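Long-range contacts in peptidoglycan N-acetylglucosamine deacetylase (PDB 4L1G), which catalyses the zinc-dependent removal of acetyl groups from N-acetylglucosamine residues of peptidoglycan, and also acts on soluble chitin and N-acetylchitooligomers: residues Phe56-Lys61 / Gly173-Asn178; Tyr62-Ser67 / Asn178-Ala183; Val195-Trp200 / Asn210-Asn215. All coordinates share one frame; numbering follows the deposited sequence.

Contact 1 (Phe56-Lys61 / Gly173-Asn178); sequences FSWVEK and GEILEN
The indole of Trp-58 reaches across from helix 55-61 and lies against the residues that lead into helix 177-185. Most of the contact is apolar. Chi1 of -71° sets Trp-58 CG beside its own backbone N. Glu-177 CA lies over one face of the ring, 3.9 Å above its plane and displaced toward the rim. Glu-177 CB packs 3.6 Å from Trp-58 CZ2, and on the six-membered ring Trp-58 CZ3 meets the CG2 methyl of Ile-175 at 3.9 Å.

Two oxygens approach the ring, but neither is a hydrogen-bond partner across the contact. Ile-175 O comes to the ring edge, 3.6 Å from Trp-58 CZ3 and near the ring plane. Glu-177 OE1 lies 3.5 Å from Trp-58 NE1, approaching obliquely, with the carboxylate turned 55° from the indole. The partner of the other oxygen, OE2, is Tyr-62.

Lys-61 NZ is 5.6 Å from Glu-177 OE2, a separation at which opposite charges may still attract weakly. No hydrogen bond joins the segments: in this polysaccharide deacetylase domain, helix 55-61 meets the N-terminal end of helix 177-185, with Leu-176 at its N-cap position, chiefly through the apolar surface of one buried tryptophan.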
loop_
_atom_site.group_PDB
_atom_site.type_symbol
_atom_site.label_atom_id
_atom_site.label_comp_id
_atom_site.label_asym_id
_atom_site.label_seq_id
_atom_site.Cartn_x
_atom_site.Cartn_y
_atom_site.Cartn_z
ATOM N N PHE A 56 18.886 -1.433 -4.300
ATOM C CA PHE A 56 18.902 -1.704 -5.734
ATOM C C PHE A 56 19.145 -3.178 -6.035
ATOM O O PHE A 56 18.358 -3.808 -6.738
ATOM C CB PHE A 56 19.929 -0.827 -6.451
ATOM C CG PHE A 56 19.411 0.532 -6.814
ATOM C CD1 PHE A 56 19.063 0.826 -8.123
ATOM C CD2 PHE A 56 19.255 1.511 -5.847
ATOM C CE1 PHE A 56 18.586 2.076 -8.462
ATOM C CE2 PHE A 56 18.775 2.762 -6.178
ATOM C CZ PHE A 56 18.440 3.047 -7.488
ATOM N N SER A 57 20.225 -3.732 -5.494
ATOM C CA SER A 57 20.556 -5.130 -5.750
ATOM C C SER A 57 19.531 -6.095 -5.149
ATOM O O SER A 57 19.453 -7.256 -5.552
ATOM C CB SER A 57 21.970 -5.458 -5.262
ATOM O OG SER A 57 22.156 -5.058 -3.918
ATOM N N TRP A 58 18.736 -5.607 -4.202
ATOM C CA TRP A 58 17.715 -6.432 -3.563
ATOM C C TRP A 58 16.552 -6.804 -4.488
ATOM O O TRP A 58 15.869 -7.800 -4.247
ATOM C CB TRP A 58 17.185 -5.761 -2.294
ATOM C CG TRP A 58 18.175 -5.749 -1.168
ATOM C CD1 TRP A 58 19.394 -6.361 -1.143
ATOM C CD2 TRP A 58 18.031 -5.088 0.096
ATOM N NE1 TRP A 58 20.019 -6.122 0.057
ATOM C CE2 TRP A 58 19.204 -5.342 0.834
ATOM C CE3 TRP A 58 17.028 -4.304 0.672
ATOM C CZ2 TRP A 58 19.400 -4.843 2.121
ATOM C CZ3 TRP A 58 17.223 -3.809 1.951
ATOM C CH2 TRP A 58 18.399 -4.082 2.661
ATOM N N VAL A 59 16.327 -6.019 -5.542
ATOM C CA VAL A 59 15.247 -6.328 -6.482
ATOM C C VAL A 59 15.626 -7.501 -7.385
ATOM O O VAL A 59 14.763 -8.134 -7.998
ATOM C CB VAL A 59 14.826 -5.105 -7.348
ATOM C CG1 VAL A 59 14.562 -3.886 -6.474
ATOM C CG2 VAL A 59 15.872 -4.797 -8.416
ATOM N N GLU A 60 16.921 -7.794 -7.454
ATOM C CA GLU A 60 17.422 -8.899 -8.264
ATOM C C GLU A 60 17.520 -10.188 -7.458
ATOM O O GLU A 60 17.548 -11.280 -8.024
ATOM C CB GLU A 60 18.798 -8.561 -8.841
ATOM C CG GLU A 60 18.803 -7.405 -9.822
ATOM C CD GLU A 60 20.171 -7.165 -10.434
ATOM O OE1 GLU A 60 20.241 -6.524 -11.500
ATOM O OE2 GLU A 60 21.179 -7.614 -9.849
ATOM N N LYS A 61 17.570 -10.057 -6.136
ATOM C CA LYS A 61 17.817 -11.204 -5.269
ATOM C C LYS A 61 16.565 -11.668 -4.526
ATOM O O LYS A 61 16.412 -12.853 -4.241
ATOM C CB LYS A 61 18.937 -10.882 -4.277
ATOM C CG LYS A 61 19.456 -12.079 -3.497
ATOM C CD LYS A 61 20.726 -11.723 -2.732
ATOM C CE LYS A 61 21.194 -12.870 -1.845
ATOM N NZ LYS A 61 21.529 -14.094 -2.625
ATOM N N GLY A 173 9.530 2.504 5.156
ATOM C CA GLY A 173 10.295 1.849 4.108
ATOM C C GLY A 173 11.559 1.179 4.620
ATOM O O GLY A 173 12.445 0.834 3.838
ATOM N N GLU A 174 11.639 0.990 5.934
ATOM C CA GLU A 174 12.823 0.408 6.560
ATOM C C GLU A 174 12.747 -1.115 6.624
ATOM O O GLU A 174 11.856 -1.671 7.264
ATOM C CB GLU A 174 13.002 0.969 7.972
ATOM C CG GLU A 174 13.198 2.474 8.036
ATOM C CD GLU A 174 14.651 2.879 7.894
ATOM O OE1 GLU A 174 15.490 2.005 7.581
ATOM O OE2 GLU A 174 14.956 4.072 8.105
ATOM N N ILE A 175 13.690 -1.783 5.966
ATOM C CA ILE A 175 13.758 -3.241 5.985
ATOM C C ILE A 175 15.216 -3.716 5.961
ATOM O O ILE A 175 16.070 -3.090 5.331
ATOM C CB ILE A 175 12.956 -3.863 4.806
ATOM C CG1 ILE A 175 12.744 -5.364 5.011
ATOM C CG2 ILE A 175 13.626 -3.584 3.470
ATOM C CD1 ILE A 175 11.505 -5.693 5.800
ATOM N N LEU A 176 15.504 -4.804 6.670
ATOM C CA LEU A 176 16.842 -5.393 6.665
ATOM C C LEU A 176 16.892 -6.553 5.678
ATOM O O LEU A 176 15.855 -7.112 5.322
ATOM C CB LEU A 176 17.229 -5.875 8.064
ATOM C CG LEU A 176 17.313 -4.814 9.164
ATOM C CD1 LEU A 176 17.763 -5.441 10.478
ATOM C CD2 LEU A 176 18.243 -3.679 8.759
ATOM N N GLU A 177 18.092 -6.916 5.235
ATOM C CA GLU A 177 18.234 -7.956 4.219
ATOM C C GLU A 177 17.730 -9.321 4.689
ATOM O O GLU A 177 17.055 -10.027 3.940
ATOM C CB GLU A 177 19.680 -8.063 3.725
ATOM C CG GLU A 177 19.848 -9.055 2.583
ATOM C CD GLU A 177 21.228 -9.019 1.952
ATOM O OE1 GLU A 177 21.994 -8.073 2.230
ATOM O OE2 GLU A 177 21.544 -9.941 1.169
ATOM N N ASN A 178 18.058 -9.688 5.923
ATOM C CA ASN A 178 17.612 -10.962 6.478
ATOM C C ASN A 178 16.102 -11.014 6.652
ATOM O O ASN A 178 15.488 -12.074 6.529
ATOM C CB ASN A 178 18.313 -11.255 7.807
ATOM C CG ASN A 178 19.751 -11.693 7.618
ATOM O OD1 ASN A 178 20.108 -12.253 6.580
ATOM N ND2 ASN A 178 20.586 -11.442 8.621
#

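Contact 2 (Tyr62-Ser67 / Asn178-Ala183); sequences YAYAFS and NQLKWA
Leu-180 projects from helix 177-185 between Tyr-62 and Tyr-64, and its branched end makes the tightly packed part of the contact. Its CG is anti to the backbone N (chi1 -177°) and lies 3.6 Å from Tyr-62 CB. The CD2 methyl sits over one face of the Tyr-64 ring in a CH-pi contact, 3.9 Å from the ring centroid and 22° off the normal. The same methyl reaches Tyr-62 CD2 at 3.7 Å. The second methyl, CD1, lies 3.7 Å from Tyr-64 CD1, so both branches bear on the same aromatic side chain, which crosses the leucine at about a right angle.

On the solvent side, exposed Lys-181 touches the Tyr-62 ring with the base of its chain and buries less area than Leu-180. The ring lies obliquely across it, with the backbone N of Lys-181 over one face and its CB 3.6 Å from Tyr-62 CE1. Beyond CG the chain leads away, and NZ forms a salt bridge with Glu-185, one turn further along the helix.

The arrangement is helix-to-sheet packing. Ala-63 centres an inverse gamma turn just before strand 64-65, an edge strand of a three-stranded parallel sheet beside strand 189-191. Helix 177-185 packs on this sheet through Leu-180, which touches Ile-190 of strand 189-191 and also Trp-58 of helix 55-61, while Trp-182 makes a cation-pi contact with Arg-147 of helix 143-161.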
loop_
_atom_site.group_PDB
_atom_site.type_symbol
_atom_site.label_atom_id
_atom_site.label_comp_id
_atom_site.label_asym_id
_atom_site.label_seq_id
_atom_site.Cartn_x
_atom_site.Cartn_y
_atom_site.Cartn_z
ATOM N N TYR A 62 15.669 -10.733 -4.225
ATOM C CA TYR A 62 14.484 -11.048 -3.434
ATOM C C TYR A 62 13.190 -10.590 -4.101
ATOM O O TYR A 62 13.211 -9.873 -5.102
ATOM C CB TYR A 62 14.594 -10.412 -2.049
ATOM C CG TYR A 62 15.881 -10.737 -1.327
ATOM C CD1 TYR A 62 16.087 -11.989 -0.765
ATOM C CD2 TYR A 62 16.888 -9.788 -1.203
ATOM C CE1 TYR A 62 17.263 -12.292 -0.104
ATOM C CE2 TYR A 62 18.067 -10.081 -0.543
ATOM C CZ TYR A 62 18.248 -11.334 0.006
ATOM O OH TYR A 62 19.420 -11.631 0.664
ATOM N N ALA A 63 12.063 -11.013 -3.536
ATOM C CA ALA A 63 10.761 -10.523 -3.972
ATOM C C ALA A 63 10.581 -9.110 -3.433
ATOM O O ALA A 63 10.039 -8.911 -2.347
ATOM C CB ALA A 63 9.653 -11.437 -3.471
ATOM N N TYR A 64 11.039 -8.130 -4.207
ATOM C CA TYR A 64 11.192 -6.767 -3.717
ATOM C C TYR A 64 11.194 -5.789 -4.892
ATOM O O TYR A 64 11.962 -5.954 -5.841
ATOM C CB TYR A 64 12.508 -6.678 -2.940
ATOM C CG TYR A 64 12.771 -5.374 -2.220
ATOM C CD1 TYR A 64 12.009 -4.996 -1.124
ATOM C CD2 TYR A 64 13.816 -4.544 -2.612
ATOM C CE1 TYR A 64 12.259 -3.813 -0.455
ATOM C CE2 TYR A 64 14.076 -3.361 -1.947
ATOM C CZ TYR A 64 13.295 -3.001 -0.870
ATOM O OH TYR A 64 13.551 -1.822 -0.204
ATOM N N ALA A 65 10.334 -4.776 -4.836
ATOM C CA ALA A 65 10.249 -3.799 -5.919
ATOM C C ALA A 65 9.783 -2.424 -5.448
ATOM O O ALA A 65 9.137 -2.298 -4.407
ATOM C CB ALA A 65 9.339 -4.312 -7.031
ATOM N N PHE A 66 10.122 -1.400 -6.225
ATOM C CA PHE A 66 9.707 -0.029 -5.945
ATOM C C PHE A 66 8.602 0.404 -6.905
ATOM O O PHE A 66 7.759 1.241 -6.570
ATOM C CB PHE A 66 10.895 0.925 -6.078
ATOM C CG PHE A 66 11.934 0.755 -5.008
ATOM C CD1 PHE A 66 12.956 -0.171 -5.155
ATOM C CD2 PHE A 66 11.891 1.522 -3.854
ATOM C CE1 PHE A 66 13.916 -0.329 -4.168
ATOM C CE2 PHE A 66 12.847 1.370 -2.863
ATOM C CZ PHE A 66 13.861 0.444 -3.021
ATOM N N SER A 67 8.620 -0.172 -8.102
ATOM C CA SER A 67 7.668 0.170 -9.146
ATOM C C SER A 67 7.484 -1.017 -10.091
ATOM O O SER A 67 8.102 -2.065 -9.901
ATOM C CB SER A 67 8.128 1.416 -9.907
ATOM O OG SER A 67 9.487 1.314 -10.301
ATOM N N ASN A 178 18.058 -9.688 5.923
ATOM C CA ASN A 178 17.612 -10.962 6.478
ATOM C C ASN A 178 16.102 -11.014 6.652
ATOM O O ASN A 178 15.488 -12.074 6.529
ATOM C CB ASN A 178 18.313 -11.255 7.807
ATOM C CG ASN A 178 19.751 -11.693 7.618
ATOM O OD1 ASN A 178 20.108 -12.253 6.580
ATOM N ND2 ASN A 178 20.586 -11.442 8.621
ATOM N N GLN A 179 15.509 -9.861 6.937
ATOM C CA GLN A 179 14.063 -9.751 7.038
ATOM C C GLN A 179 13.444 -9.959 5.666
ATOM O O GLN A 179 12.438 -10.652 5.521
ATOM C CB GLN A 179 13.675 -8.379 7.587
ATOM C CG GLN A 179 14.161 -8.119 9.006
ATOM C CD GLN A 179 13.940 -6.682 9.436
ATOM O OE1 GLN A 179 13.725 -5.803 8.605
ATOM N NE2 GLN A 179 13.992 -6.438 10.741
ATOM N N LEU A 180 14.063 -9.356 4.659
ATOM C CA LEU A 180 13.605 -9.479 3.284
ATOM C C LEU A 180 13.815 -10.905 2.784
ATOM O O LEU A 180 12.996 -11.439 2.035
ATOM C CB LEU A 180 14.351 -8.481 2.400
ATOM C CG LEU A 180 13.976 -8.385 0.922
ATOM C CD1 LEU A 180 12.475 -8.201 0.749
ATOM C CD2 LEU A 180 14.735 -7.236 0.278
ATOM N N LYS A 181 14.915 -11.517 3.211
ATOM C CA LYS A 181 15.229 -12.892 2.839
ATOM C C LYS A 181 14.194 -13.865 3.396
ATOM O O LYS A 181 13.732 -14.760 2.690
ATOM C CB LYS A 181 16.631 -13.266 3.324
ATOM C CG LYS A 181 17.018 -14.717 3.089
ATOM C CD LYS A 181 18.469 -14.956 3.480
ATOM C CE LYS A 181 18.822 -16.437 3.474
ATOM N NZ LYS A 181 18.114 -17.200 4.545
ATOM N N TRP A 182 13.832 -13.680 4.663
ATOM C CA TRP A 182 12.808 -14.506 5.294
ATOM C C TRP A 182 11.459 -14.361 4.593
ATOM O O TRP A 182 10.780 -15.353 4.332
ATOM C CB TRP A 182 12.672 -14.158 6.779
ATOM C CG TRP A 182 11.621 -14.960 7.493
ATOM C CD1 TRP A 182 11.754 -16.224 7.996
ATOM C CD2 TRP A 182 10.279 -14.550 7.787
ATOM N NE1 TRP A 182 10.576 -16.627 8.582
ATOM C CE2 TRP A 182 9.657 -15.617 8.470
ATOM C CE3 TRP A 182 9.544 -13.387 7.539
ATOM C CZ2 TRP A 182 8.334 -15.554 8.906
ATOM C CZ3 TRP A 182 8.231 -13.325 7.973
ATOM C CH2 TRP A 182 7.640 -14.403 8.650
ATOM N N ALA A 183 11.081 -13.124 4.286
ATOM C CA ALA A 183 9.812 -12.850 3.613
ATOM C C ALA A 183 9.735 -13.514 2.240
ATOM O O ALA A 183 8.703 -14.079 1.869
ATOM C CB ALA A 183 9.594 -11.353 3.488
#

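Contact 3 (Val195-Trp200 / Asn210-Asn215); sequences VDTVDW and NNVLGN
The backbone leaving strand 195-196 runs beside the last turns of helix 205-215, with CA atoms 6.5 Å apart at Val-195 and Asn-215 and 6.6 Å apart at Thr-197 and Val-212. Asn-211 supplies the direct polar link. Its CG is anti to the backbone N (chi1 176°), and ND2 donates to Asp-196 O over 2.8 Å, with the acceptor near the plane of the amide. A water accepts from Asn-211 ND2 and donates to Thr-197 O, so the same amide nitrogen serves two successive carbonyls, one directly and one through water.

Beside this link are methyl contacts. Thr-197 and Val-212 run alongside each other in the same direction, with their CG2 methyls 3.6 Å apart. Val-195 divides its branches: CG1 faces Val-212 CG2 at a looser 4.3 Å, while CG2 sets a methyl against a backbone carbonyl, 3.4 Å from Asn-215 O. The CB of Asp-196 leaves the backbone away from the helix, and OD1 accepts from Val-198 N at 3.0 Å in an Asx turn that shapes the chain beyond the strand. Asp-199 OD2 is hydrogen-bonded to the backbone N of His-225, the predicted proton donor.

Strand 195-196, helix 205-215 and strand 221-225 form a beta-alpha-beta unit, and the contact packs its first strand and the following turn against its helix. Thr-197 OG1 is hydrogen-bonded to Leu-223 O of the parallel strand 221-225, and Val-212 also touches Ile-242 of helix 233-248.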
loop_
_atom_site.group_PDB
_atom_site.type_symbol
_atom_site.label_atom_id
_atom_site.label_comp_id
_atom_site.label_asym_id
_atom_site.label_seq_id
_atom_site.Cartn_x
_atom_site.Cartn_y
_atom_site.Cartn_z
ATOM N N VAL A 195 6.444 6.982 -6.051
ATOM C CA VAL A 195 5.886 8.329 -6.003
ATOM C C VAL A 195 5.347 8.624 -4.605
ATOM O O VAL A 195 4.365 8.023 -4.168
ATOM C CB VAL A 195 4.760 8.530 -7.042
ATOM C CG1 VAL A 195 4.169 9.932 -6.926
ATOM C CG2 VAL A 195 5.282 8.282 -8.451
ATOM N N ASP A 196 5.994 9.549 -3.908
ATOM C CA ASP A 196 5.594 9.899 -2.550
ATOM C C ASP A 196 4.828 11.216 -2.520
ATOM O O ASP A 196 5.354 12.261 -2.902
ATOM C CB ASP A 196 6.819 9.973 -1.635
ATOM C CG ASP A 196 6.444 10.109 -0.171
ATOM O OD1 ASP A 196 5.244 9.999 0.157
ATOM O OD2 ASP A 196 7.356 10.311 0.659
ATOM N N THR A 197 3.583 11.156 -2.057
ATOM C CA THR A 197 2.726 12.334 -2.000
ATOM C C THR A 197 3.023 13.194 -0.780
ATOM O O THR A 197 2.544 14.322 -0.690
ATOM C CB THR A 197 1.232 11.947 -1.950
ATOM O OG1 THR A 197 0.955 11.255 -0.724
ATOM C CG2 THR A 197 0.861 11.058 -3.127
ATOM N N VAL A 198 3.822 12.655 0.143
ATOM C CA VAL A 198 4.057 13.247 1.470
ATOM C C VAL A 198 2.799 13.879 2.080
ATOM O O VAL A 198 2.845 14.958 2.674
ATOM C CB VAL A 198 5.284 14.223 1.508
ATOM C CG1 VAL A 198 6.572 13.472 1.194
ATOM C CG2 VAL A 198 5.114 15.408 0.562
ATOM N N ASP A 199 1.678 13.175 1.936
ATOM C CA ASP A 199 0.372 13.693 2.334
ATOM C C ASP A 199 0.202 13.833 3.846
ATOM O O ASP A 199 -0.666 14.574 4.314
ATOM C CB ASP A 199 -0.756 12.845 1.732
ATOM C CG ASP A 199 -0.650 11.368 2.086
ATOM O OD1 ASP A 199 0.419 10.927 2.557
ATOM O OD2 ASP A 199 -1.641 10.637 1.879
ATOM N N TRP A 200 1.038 13.133 4.605
ATOM C CA TRP A 200 0.985 13.191 6.062
ATOM C C TRP A 200 1.373 14.572 6.590
ATOM O O TRP A 200 1.068 14.913 7.731
ATOM C CB TRP A 200 1.887 12.118 6.672
ATOM C CG TRP A 200 3.295 12.174 6.167
ATOM C CD1 TRP A 200 3.799 11.535 5.071
ATOM C CD2 TRP A 200 4.382 12.915 6.735
ATOM N NE1 TRP A 200 5.132 11.830 4.923
ATOM C CE2 TRP A 200 5.515 12.675 5.932
ATOM C CE3 TRP A 200 4.508 13.755 7.846
ATOM C CZ2 TRP A 200 6.758 13.245 6.204
ATOM C CZ3 TRP A 200 5.743 14.321 8.114
ATOM C CH2 TRP A 200 6.851 14.063 7.297
ATOM N N ASN A 210 -0.225 18.023 -8.265
ATOM C CA ASN A 210 0.883 18.495 -9.091
ATOM C C ASN A 210 2.127 17.637 -8.896
ATOM O O ASN A 210 2.883 17.392 -9.835
ATOM C CB ASN A 210 1.203 19.962 -8.792
ATOM C CG ASN A 210 0.069 20.898 -9.167
ATOM O OD1 ASN A 210 -0.829 20.536 -9.931
ATOM N ND2 ASN A 210 0.108 22.114 -8.634
ATOM N N ASN A 211 2.325 17.184 -7.663
ATOM C CA ASN A 211 3.422 16.290 -7.333
ATOM C C ASN A 211 3.278 14.954 -8.055
ATOM O O ASN A 211 4.192 14.518 -8.756
ATOM C CB ASN A 211 3.482 16.085 -5.817
ATOM C CG ASN A 211 4.538 15.077 -5.397
ATOM O OD1 ASN A 211 5.497 14.814 -6.123
ATOM N ND2 ASN A 211 4.364 14.510 -4.208
ATOM N N VAL A 212 2.124 14.313 -7.882
ATOM C CA VAL A 212 1.863 13.009 -8.488
ATOM C C VAL A 212 1.947 13.042 -10.012
ATOM O O VAL A 212 2.599 12.196 -10.619
ATOM C CB VAL A 212 0.485 12.447 -8.061
ATOM C CG1 VAL A 212 0.134 11.209 -8.871
ATOM C CG2 VAL A 212 0.478 12.128 -6.577
ATOM N N LEU A 213 1.294 14.025 -10.627
ATOM C CA LEU A 213 1.273 14.133 -12.085
ATOM C C LEU A 213 2.644 14.461 -12.665
ATOM O O LEU A 213 2.939 14.125 -13.814
ATOM C CB LEU A 213 0.251 15.180 -12.539
ATOM C CG LEU A 213 -1.119 14.650 -12.963
ATOM C CD1 LEU A 213 -0.985 13.749 -14.184
ATOM C CD2 LEU A 213 -1.791 13.907 -11.821
ATOM N N GLY A 214 3.478 15.120 -11.869
ATOM C CA GLY A 214 4.803 15.499 -12.316
ATOM C C GLY A 214 5.812 14.373 -12.205
ATOM O O GLY A 214 6.857 14.411 -12.853
ATOM N N ASN A 215 5.502 13.366 -11.389
ATOM C CA ASN A 215 6.461 12.297 -11.114
ATOM C C ASN A 215 5.961 10.884 -11.416
ATOM O O ASN A 215 6.634 9.906 -11.091
ATOM C CB ASN A 215 6.945 12.374 -9.662
ATOM C CG ASN A 215 7.660 13.678 -9.355
ATOM O OD1 ASN A 215 8.844 13.836 -9.658
ATOM N ND2 ASN A 215 6.943 14.620 -8.751
HETATM O O HOH W 1 3.137 16.219 -2.530
#

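How the contacts relate
Contacts 1 and 2 form one continuous patch, their centres 5 Å apart, in which helix 55-61 and the following strand 64-65 pack successively against the start and middle of helix 177-185. Tyr-62 OH and Glu-177 OE2 join them at 2.8 Å, a probable hydrogen bond, and Trp-58 CE3 touches Leu-180 CD2 at 3.7 Å. Contact 3 stands apart, its centre 24 Å from each of the others. It borders the predicted catalytic residues: the Asp-196 side chain is about 5 Å from that of His-225, the predicted proton donor, and about 8 Å from that of Asp-80, the predicted proton acceptor. In contact 1, the Ile-175 side chain is about 10 Å from that of the zinc ligand His-131.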